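K Homology domain-containing protein (PDB 2E3U) probably binds RNA as a Dim2p-type K homology protein, a processing factor for pre-ribosomal RNA. Local coordinates at residues Gln34-Leu48 / Ile69-Thr81. Numbering follows the deposited sequence.
Sequences QEEYVKIPKDRIAVL and IDSETGEVWITST
Tyr37 and Trp77 leave their strands by different first torsions, Tyr37 with CG anti to the backbone N (chi1 159°) and Trp77 with CG anti to the carbonyl carbon (chi1 -65°), and this lays the two side chains alongside each other on one face of the sheet. The tyrosine turns its CD2 edge onto a face of the indole, CD2 lying 3.5 Å from Trp77 NE1, in an offset edge-to-face pair with planes at 65°. Farther out, Tyr37 OH donates to Glu75 OE2 over 2.7 Å; OE2 accepts on its anti lone pair and lies near the plane of the phenol ring, while the carboxylate itself stands almost perpendicular to that ring. The other oxygen, OE1, takes the hydroxyl of Thr73 at 2.6 Å, so both carboxylate oxygens are gripped and the group's rotation is restrained. With an alanine in place of Glu75, the Tyr37 and Thr73 hydroxyls are likely to lose the acceptor they share, leaving the phenol freer to swing. Beneath these side chains, strands 35-39 and 75-80 pair antiparallel, with Val38 and Val76 exchanging two nearly straight backbone hydrogen bonds. On the opposite face Val38 and Ile78 turn their side chains toward helix 87-101. Past the strand, Ile40 N reaches Gly74 O at 2.9 Å, and Ile45 CD1 presses on Gly74 CA at 3.2 Å; Gly74 sits at positive phi, which glycine adopts readily. Leu48 CD2 meets Ile69 CD1 at 3.5 Å and Val76 CG2 at 3.8 Å, seating helix 42-49 against the sheet. A backbone ladder thus pairs the first and third strands of this type I KH domain, in its 1-3-2 order, with a largely apolar helix-facing side and, on the other, aromatic and hydroxyl-carboxylate contacts whose acceptor is probably an ionised glutamate.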
ATOM      1  N   GLN A  34       1.314  -0.157 -23.654  1.00 30.81           N
ATOM      2  CA  GLN A  34       0.489  -0.384 -22.460  1.00 29.87           C
ATOM      3  C   GLN A  34       0.450   0.864 -21.597  1.00 28.73           C
ATOM      4  O   GLN A  34       1.464   1.530 -21.421  1.00 28.44           O
ATOM      5  CB  GLN A  34       1.048  -1.533 -21.631  1.00 29.37           C
ATOM      6  CG  GLN A  34       0.081  -2.147 -20.674  1.00 30.88           C
ATOM      7  CD  GLN A  34       0.720  -3.293 -19.882  1.00 34.18           C
ATOM      8  OE1 GLN A  34       1.779  -3.806 -20.255  1.00 35.17           O
ATOM      9  NE2 GLN A  34       0.088  -3.677 -18.777  1.00 32.51           N
ATOM     10  N   GLU A  35      -0.737   1.156 -21.066  1.00 27.93           N
ATOM     11  CA  GLU A  35      -0.992   2.320 -20.251  1.00 27.37           C
ATOM     12  C   GLU A  35      -1.884   1.973 -19.068  1.00 26.35           C
ATOM     13  O   GLU A  35      -2.994   1.466 -19.249  1.00 25.58           O
ATOM     14  CB  GLU A  35      -1.677   3.400 -21.116  1.00 27.78           C
ATOM     15  CG  GLU A  35      -1.754   4.791 -20.495  1.00 28.29           C
ATOM     16  CD  GLU A  35      -2.672   5.726 -21.292  1.00 29.51           C
ATOM     17  OE1 GLU A  35      -3.848   5.889 -20.881  1.00 30.52           O
ATOM     18  OE2 GLU A  35      -2.232   6.280 -22.342  1.00 33.98           O
ATOM     19  N   GLU A  36      -1.418   2.277 -17.855  1.00 25.64           N
ATOM     20  CA  GLU A  36      -2.290   2.223 -16.671  1.00 25.10           C
ATOM     21  C   GLU A  36      -2.553   3.627 -16.163  1.00 24.60           C
ATOM     22  O   GLU A  36      -1.665   4.485 -16.125  1.00 23.66           O
ATOM     23  CB  GLU A  36      -1.694   1.367 -15.545  1.00 25.03           C
ATOM     24  CG  GLU A  36      -1.356  -0.058 -15.940  1.00 28.19           C
ATOM     25  CD  GLU A  36      -2.585  -0.914 -16.304  1.00 33.52           C
ATOM     26  OE1 GLU A  36      -3.634  -0.785 -15.604  1.00 33.66           O
ATOM     27  OE2 GLU A  36      -2.483  -1.714 -17.279  1.00 34.10           O
ATOM     28  N   TYR A  37      -3.788   3.873 -15.775  1.00 24.45           N
ATOM     29  CA  TYR A  37      -4.155   5.212 -15.326  1.00 24.10           C
ATOM     30  C   TYR A  37      -4.641   5.119 -13.899  1.00 23.21           C
ATOM     31  O   TYR A  37      -5.536   4.331 -13.618  1.00 23.68           O
ATOM     32  CB  TYR A  37      -5.261   5.787 -16.216  1.00 23.40           C
ATOM     33  CG  TYR A  37      -6.055   6.913 -15.596  1.00 22.18           C
ATOM     34  CD1 TYR A  37      -7.150   6.651 -14.765  1.00 22.87           C
ATOM     35  CD2 TYR A  37      -5.737   8.236 -15.864  1.00 23.08           C
ATOM     36  CE1 TYR A  37      -7.909   7.686 -14.199  1.00 24.21           C
ATOM     37  CE2 TYR A  37      -6.496   9.296 -15.328  1.00 25.03           C
ATOM     38  CZ  TYR A  37      -7.577   9.011 -14.494  1.00 24.48           C
ATOM     39  OH  TYR A  37      -8.307  10.037 -13.944  1.00 24.03           O
ATOM     40  N   VAL A  38      -4.084   5.929 -13.007  1.00 22.79           N
ATOM     41  CA  VAL A  38      -4.642   5.998 -11.634  1.00 23.12           C
ATOM     42  C   VAL A  38      -4.808   7.420 -11.113  1.00 23.28           C
ATOM     43  O   VAL A  38      -4.470   8.376 -11.783  1.00 23.46           O
ATOM     44  CB  VAL A  38      -3.835   5.124 -10.588  1.00 22.57           C
ATOM     45  CG1 VAL A  38      -3.835   3.656 -10.985  1.00 21.96           C
ATOM     46  CG2 VAL A  38      -2.422   5.642 -10.370  1.00 21.40           C
ATOM     47  N   LYS A  39      -5.320   7.552  -9.898  1.00 24.28           N
ATOM     48  CA  LYS A  39      -5.443   8.855  -9.271  1.00 25.01           C
ATOM     49  C   LYS A  39      -5.065   8.679  -7.820  1.00 25.09           C
ATOM     50  O   LYS A  39      -5.606   7.794  -7.160  1.00 25.40           O
ATOM     51  CB  LYS A  39      -6.900   9.350  -9.400  1.00 25.44           C
ATOM     52  CG  LYS A  39      -7.119  10.849  -9.204  1.00 27.57           C
ATOM     53  CD  LYS A  39      -8.177  11.357 -10.195  1.00 28.45           C
ATOM     54  CE  LYS A  39      -8.530  12.820  -9.951  1.00 32.49           C
ATOM     55  NZ  LYS A  39      -9.811  13.276 -10.625  1.00 32.26           N
ATOM     56  N   ILE A  40      -4.126   9.503  -7.341  1.00 24.97           N
ATOM     57  CA  ILE A  40      -3.681   9.506  -5.939  1.00 24.23           C
ATOM     58  C   ILE A  40      -4.067  10.859  -5.316  1.00 24.97           C
ATOM     59  O   ILE A  40      -4.331  11.806  -6.046  1.00 25.01           O
ATOM     60  CB  ILE A  40      -2.144   9.192  -5.791  1.00 24.59           C
ATOM     61  CG1 ILE A  40      -1.253  10.368  -6.287  1.00 23.42           C
ATOM     62  CG2 ILE A  40      -1.798   7.872  -6.502  1.00 21.89           C
ATOM     63  CD1 ILE A  40       0.252  10.251  -5.809  1.00 23.87           C
ATOM     64  N   PRO A  41      -4.141  10.943  -3.970  1.00 25.27           N
ATOM     65  CA  PRO A  41      -4.497  12.225  -3.335  1.00 25.88           C
ATOM     66  C   PRO A  41      -3.485  13.298  -3.640  1.00 26.13           C
ATOM     67  O   PRO A  41      -2.296  12.996  -3.732  1.00 26.04           O
ATOM     68  CB  PRO A  41      -4.453  11.921  -1.815  1.00 25.26           C
ATOM     69  CG  PRO A  41      -4.412  10.450  -1.682  1.00 24.89           C
ATOM     70  CD  PRO A  41      -3.916   9.866  -2.980  1.00 25.13           C
ATOM     71  N   LYS A  42      -3.946  14.543  -3.758  1.00 27.98           N
ATOM     72  CA  LYS A  42      -3.050  15.705  -3.920  1.00 29.57           C
ATOM     73  C   LYS A  42      -2.000  15.776  -2.796  1.00 30.36           C
ATOM     74  O   LYS A  42      -0.825  16.123  -3.016  1.00 30.76           O
ATOM     75  CB  LYS A  42      -3.861  16.995  -3.987  1.00 30.08           C
ATOM     76  CG  LYS A  42      -4.345  17.390  -5.404  1.00 32.66           C
ATOM     77  CD  LYS A  42      -5.627  16.659  -5.839  1.00 35.60           C
ATOM     78  CE  LYS A  42      -6.921  17.345  -5.353  1.00 35.76           C
ATOM     79  NZ  LYS A  42      -7.184  18.706  -5.943  1.00 38.08           N
ATOM     80  N   ASP A  43      -2.456  15.451  -1.593  1.00 30.91           N
ATOM     81  CA  ASP A  43      -1.612  15.161  -0.439  1.00 31.77           C
ATOM     82  C   ASP A  43      -0.322  14.342  -0.749  1.00 30.22           C
ATOM     83  O   ASP A  43       0.753  14.567  -0.163  1.00 29.60           O
ATOM     84  CB  ASP A  43      -2.484  14.415   0.598  1.00 32.58           C
ATOM     85  CG  ASP A  43      -2.086  14.714   2.027  1.00 36.53           C
ATOM     86  OD1 ASP A  43      -1.469  13.820   2.665  1.00 41.48           O
ATOM     87  OD2 ASP A  43      -2.391  15.834   2.515  1.00 37.93           O
ATOM     88  N   ARG A  44      -0.420  13.404  -1.675  1.00 28.79           N
ATOM     89  CA  ARG A  44       0.677  12.444  -1.867  1.00 28.04           C
ATOM     90  C   ARG A  44       1.608  12.695  -3.047  1.00 27.82           C
ATOM     91  O   ARG A  44       2.676  12.062  -3.156  1.00 28.19           O
ATOM     92  CB  ARG A  44       0.136  11.009  -1.878  1.00 26.63           C
ATOM     93  CG  ARG A  44      -0.553  10.645  -0.576  1.00 26.40           C
ATOM     94  CD  ARG A  44       0.404  10.684   0.593  1.00 22.26           C
ATOM     95  NE  ARG A  44       1.380   9.591   0.498  1.00 22.79           N
ATOM     96  CZ  ARG A  44       2.365   9.389   1.371  1.00 23.28           C
ATOM     97  NH1 ARG A  44       3.189   8.367   1.213  1.00 21.06           N
ATOM     98  NH2 ARG A  44       2.503  10.187   2.432  1.00 21.06           N
ATOM     99  N   ILE A  45       1.221  13.617  -3.916  1.00 27.57           N
ATOM    100  CA  ILE A  45       1.899  13.825  -5.199  1.00 27.47           C
ATOM    101  C   ILE A  45       3.368  14.192  -4.971  1.00 27.66           C
ATOM    102  O   ILE A  45       4.283  13.623  -5.622  1.00 26.41           O
ATOM    103  CB  ILE A  45       1.171  14.915  -6.019  1.00 27.80           C
ATOM    104  CG1 ILE A  45      -0.111  14.343  -6.636  1.00 27.65           C
ATOM    105  CG2 ILE A  45       2.113  15.569  -7.102  1.00 26.23           C
ATOM    106  CD1 ILE A  45      -1.031  15.447  -7.263  1.00 28.90           C
ATOM    107  N   ALA A  46       3.571  15.135  -4.040  1.00 27.03           N
ATOM    108  CA  ALA A  46       4.892  15.599  -3.663  1.00 27.45           C
ATOM    109  C   ALA A  46       5.808  14.443  -3.208  1.00 27.80           C
ATOM    110  O   ALA A  46       6.992  14.438  -3.534  1.00 27.09           O
ATOM    111  CB  ALA A  46       4.806  16.748  -2.583  1.00 27.08           C
ATOM    112  N   VAL A  47       5.257  13.456  -2.492  1.00 28.72           N
ATOM    113  CA  VAL A  47       6.041  12.259  -2.119  1.00 29.36           C
ATOM    114  C   VAL A  47       6.313  11.296  -3.293  1.00 28.72           C
ATOM    115  O   VAL A  47       7.411  10.699  -3.382  1.00 28.78           O
ATOM    116  CB  VAL A  47       5.499  11.534  -0.830  1.00 29.81           C
ATOM    117  CG1 VAL A  47       4.136  11.024  -1.033  1.00 31.99           C
ATOM    118  CG2 VAL A  47       6.376  10.372  -0.439  1.00 31.18           C
ATOM    119  N   LEU A  48       5.344  11.160  -4.198  1.00 28.52           N
ATOM    120  CA  LEU A  48       5.555  10.383  -5.421  1.00 28.22           C
ATOM    121  C   LEU A  48       6.682  10.992  -6.293  1.00 28.22           C
ATOM    122  O   LEU A  48       7.517  10.258  -6.790  1.00 27.38           O
ATOM    123  CB  LEU A  48       4.253  10.219  -6.227  1.00 28.36           C
ATOM    124  CG  LEU A  48       4.319   9.531  -7.612  1.00 28.56           C
ATOM    125  CD1 LEU A  48       4.671   8.073  -7.457  1.00 25.57           C
ATOM    126  CD2 LEU A  48       3.012   9.641  -8.359  1.00 26.72           C
ATOM    127  N   ILE A  69       2.822  12.515 -14.321  1.00 24.14           N
ATOM    128  CA  ILE A  69       1.989  13.000 -13.225  1.00 24.22           C
ATOM    129  C   ILE A  69       1.301  14.330 -13.560  1.00 25.44           C
ATOM    130  O   ILE A  69       1.935  15.260 -14.053  1.00 26.16           O
ATOM    131  CB  ILE A  69       2.781  13.124 -11.928  1.00 24.06           C
ATOM    132  CG1 ILE A  69       3.528  11.813 -11.627  1.00 22.04           C
ATOM    133  CG2 ILE A  69       1.828  13.517 -10.745  1.00 23.69           C
ATOM    134  CD1 ILE A  69       4.505  11.913 -10.502  1.00 22.17           C
ATOM    135  N   ASP A  70      -0.002  14.412 -13.315  1.00 25.84           N
ATOM    136  CA  ASP A  70      -0.672  15.716 -13.289  1.00 27.36           C
ATOM    137  C   ASP A  70      -0.637  16.220 -11.825  1.00 27.27           C
ATOM    138  O   ASP A  70      -1.265  15.633 -10.948  1.00 27.08           O
ATOM    139  CB  ASP A  70      -2.103  15.532 -13.770  1.00 27.02           C
ATOM    140  CG  ASP A  70      -2.766  16.811 -14.185  1.00 30.16           C
ATOM    141  OD1 ASP A  70      -3.554  16.733 -15.163  1.00 32.85           O
ATOM    142  OD2 ASP A  70      -2.553  17.875 -13.547  1.00 32.93           O
ATOM    143  N   SER A  71       0.100  17.295 -11.571  1.00 28.11           N
ATOM    144  CA  SER A  71       0.256  17.845 -10.219  1.00 29.28           C
ATOM    145  C   SER A  71      -0.993  18.559  -9.704  1.00 29.97           C
ATOM    146  O   SER A  71      -1.131  18.785  -8.499  1.00 30.64           O
ATOM    147  CB  SER A  71       1.458  18.800 -10.159  1.00 29.52           C
ATOM    148  OG  SER A  71       2.671  18.073  -9.969  1.00 30.47           O
ATOM    149  N   GLU A  72      -1.900  18.920 -10.610  1.00 30.27           N
ATOM    150  CA  GLU A  72      -3.125  19.598 -10.219  1.00 30.64           C
ATOM    151  C   GLU A  72      -4.250  18.637  -9.841  1.00 29.85           C
ATOM    152  O   GLU A  72      -5.120  18.979  -9.032  1.00 30.19           O
ATOM    153  CB  GLU A  72      -3.592  20.551 -11.320  1.00 30.79           C
ATOM    154  CG  GLU A  72      -2.902  21.930 -11.310  1.00 32.22           C
ATOM    155  CD  GLU A  72      -3.677  22.984 -12.087  1.00 33.02           C
ATOM    156  OE1 GLU A  72      -4.918  22.834 -12.241  1.00 36.76           O
ATOM    157  OE2 GLU A  72      -3.053  23.980 -12.532  1.00 36.73           O
ATOM    158  N   THR A  73      -4.245  17.445 -10.429  1.00 28.63           N
ATOM    159  CA  THR A  73      -5.374  16.534 -10.269  1.00 27.20           C
ATOM    160  C   THR A  73      -5.012  15.264  -9.494  1.00 26.23           C
ATOM    161  O   THR A  73      -5.887  14.565  -8.998  1.00 26.57           O
ATOM    162  CB  THR A  73      -6.038  16.178 -11.634  1.00 28.11           C
ATOM    163  OG1 THR A  73      -5.119  15.438 -12.445  1.00 28.19           O
ATOM    164  CG2 THR A  73      -6.529  17.469 -12.410  1.00 26.25           C
ATOM    165  N   GLY A  74      -3.727  14.975  -9.378  1.00 24.84           N
ATOM    166  CA  GLY A  74      -3.284  13.719  -8.763  1.00 23.55           C
ATOM    167  C   GLY A  74      -3.405  12.564  -9.732  1.00 22.82           C
ATOM    168  O   GLY A  74      -3.220  11.442  -9.339  1.00 22.41           O
ATOM    169  N   GLU A  75      -3.703  12.853 -11.012  1.00 21.59           N
ATOM    170  CA  GLU A  75      -3.808  11.817 -12.011  1.00 20.83           C
ATOM    171  C   GLU A  75      -2.434  11.299 -12.419  1.00 19.72           C
ATOM    172  O   GLU A  75      -1.538  12.096 -12.681  1.00 20.49           O
ATOM    173  CB  GLU A  75      -4.556  12.347 -13.241  1.00 21.16           C
ATOM    174  CG  GLU A  75      -6.072  12.381 -13.047  1.00 20.47           C
ATOM    175  CD  GLU A  75      -6.779  13.091 -14.171  1.00 19.39           C
ATOM    176  OE1 GLU A  75      -6.573  14.309 -14.316  1.00 20.95           O
ATOM    177  OE2 GLU A  75      -7.546  12.439 -14.910  1.00 18.57           O
ATOM    178  N   VAL A  76      -2.271   9.972 -12.491  1.00 17.55           N
ATOM    179  CA  VAL A  76      -0.988   9.383 -12.895  1.00 14.59           C
ATOM    180  C   VAL A  76      -1.164   8.332 -13.973  1.00 14.79           C
ATOM    181  O   VAL A  76      -2.025   7.464 -13.866  1.00 13.46           O
ATOM    182  CB  VAL A  76      -0.186   8.768 -11.699  1.00 14.91           C
ATOM    183  CG1 VAL A  76       1.267   8.411 -12.115  1.00  9.30           C
ATOM    184  CG2 VAL A  76      -0.191   9.721 -10.453  1.00 11.13           C
ATOM    185  N   TRP A  77      -0.331   8.444 -15.012  1.00 15.04           N
ATOM    186  CA  TRP A  77      -0.255   7.500 -16.115  1.00 16.31           C
ATOM    187  C   TRP A  77       1.047   6.685 -16.047  1.00 16.84           C
ATOM    188  O   TRP A  77       2.134   7.244 -16.015  1.00 18.10           O
ATOM    189  CB  TRP A  77      -0.336   8.251 -17.476  1.00 15.68           C
ATOM    190  CG  TRP A  77      -1.640   8.921 -17.719  1.00 16.96           C
ATOM    191  CD1 TRP A  77      -2.674   8.425 -18.447  1.00 16.20           C
ATOM    192  CD2 TRP A  77      -2.064  10.240 -17.268  1.00 16.61           C
ATOM    193  NE1 TRP A  77      -3.714   9.312 -18.450  1.00 15.18           N
ATOM    194  CE2 TRP A  77      -3.368  10.439 -17.754  1.00 14.79           C
ATOM    195  CE3 TRP A  77      -1.460  11.261 -16.505  1.00 16.57           C
ATOM    196  CZ2 TRP A  77      -4.115  11.619 -17.494  1.00 16.48           C
ATOM    197  CZ3 TRP A  77      -2.191  12.444 -16.255  1.00 16.43           C
ATOM    198  CH2 TRP A  77      -3.506  12.611 -16.754  1.00 16.02           C
ATOM    199  N   ILE A  78       0.930   5.364 -16.054  1.00 17.86           N
ATOM    200  CA  ILE A  78       2.068   4.492 -16.085  1.00 18.18           C
ATOM    201  C   ILE A  78       2.122   3.842 -17.450  1.00 19.24           C
ATOM    202  O   ILE A  78       1.236   3.078 -17.817  1.00 19.37           O
ATOM    203  CB  ILE A  78       2.055   3.434 -14.942  1.00 18.10           C
ATOM    204  CG1 ILE A  78       1.962   4.102 -13.561  1.00 18.26           C
ATOM    205  CG2 ILE A  78       3.316   2.536 -15.029  1.00 16.06           C
ATOM    206  CD1 ILE A  78       0.500   4.357 -13.020  1.00 16.72           C
ATOM    207  N   THR A  79       3.161   4.161 -18.212  1.00 20.61           N
ATOM    208  CA  THR A  79       3.250   3.689 -19.587  1.00 22.18           C
ATOM    209  C   THR A  79       4.504   2.848 -19.838  1.00 22.35           C
ATOM    210  O   THR A  79       5.568   3.077 -19.251  1.00 21.73           O
ATOM    211  CB  THR A  79       3.116   4.844 -20.636  1.00 21.89           C
ATOM    212  OG1 THR A  79       4.056   5.869 -20.335  1.00 27.86           O
ATOM    213  CG2 THR A  79       1.761   5.490 -20.591  1.00 23.03           C
ATOM    214  N   SER A  80       4.376   1.855 -20.713  1.00 22.45           N
ATOM    215  CA  SER A  80       5.518   1.007 -20.974  1.00 23.24           C
ATOM    216  C   SER A  80       6.425   1.727 -21.975  1.00 23.26           C
ATOM    217  O   SER A  80       5.981   2.636 -22.647  1.00 23.07           O
ATOM    218  CB  SER A  80       5.058  -0.358 -21.493  1.00 22.63           C
ATOM    219  OG  SER A  80       4.489  -0.217 -22.762  1.00 21.53           O
ATOM    220  N   THR A  81       7.696   1.331 -22.023  1.00 24.33           N
ATOM    221  CA  THR A  81       8.676   1.833 -22.979  1.00 24.86           C
ATOM    222  C   THR A  81       9.271   0.613 -23.732  1.00 25.79           C
ATOM    223  O   THR A  81       8.876  -0.540 -23.483  1.00 25.50           O
ATOM    224  CB  THR A  81       9.797   2.599 -22.269  1.00 24.92           C
ATOM    225  OG1 THR A  81      10.602   1.679 -21.528  1.00 25.96           O
ATOM    226  CG2 THR A  81       9.252   3.646 -21.313  1.00 24.70           C
TER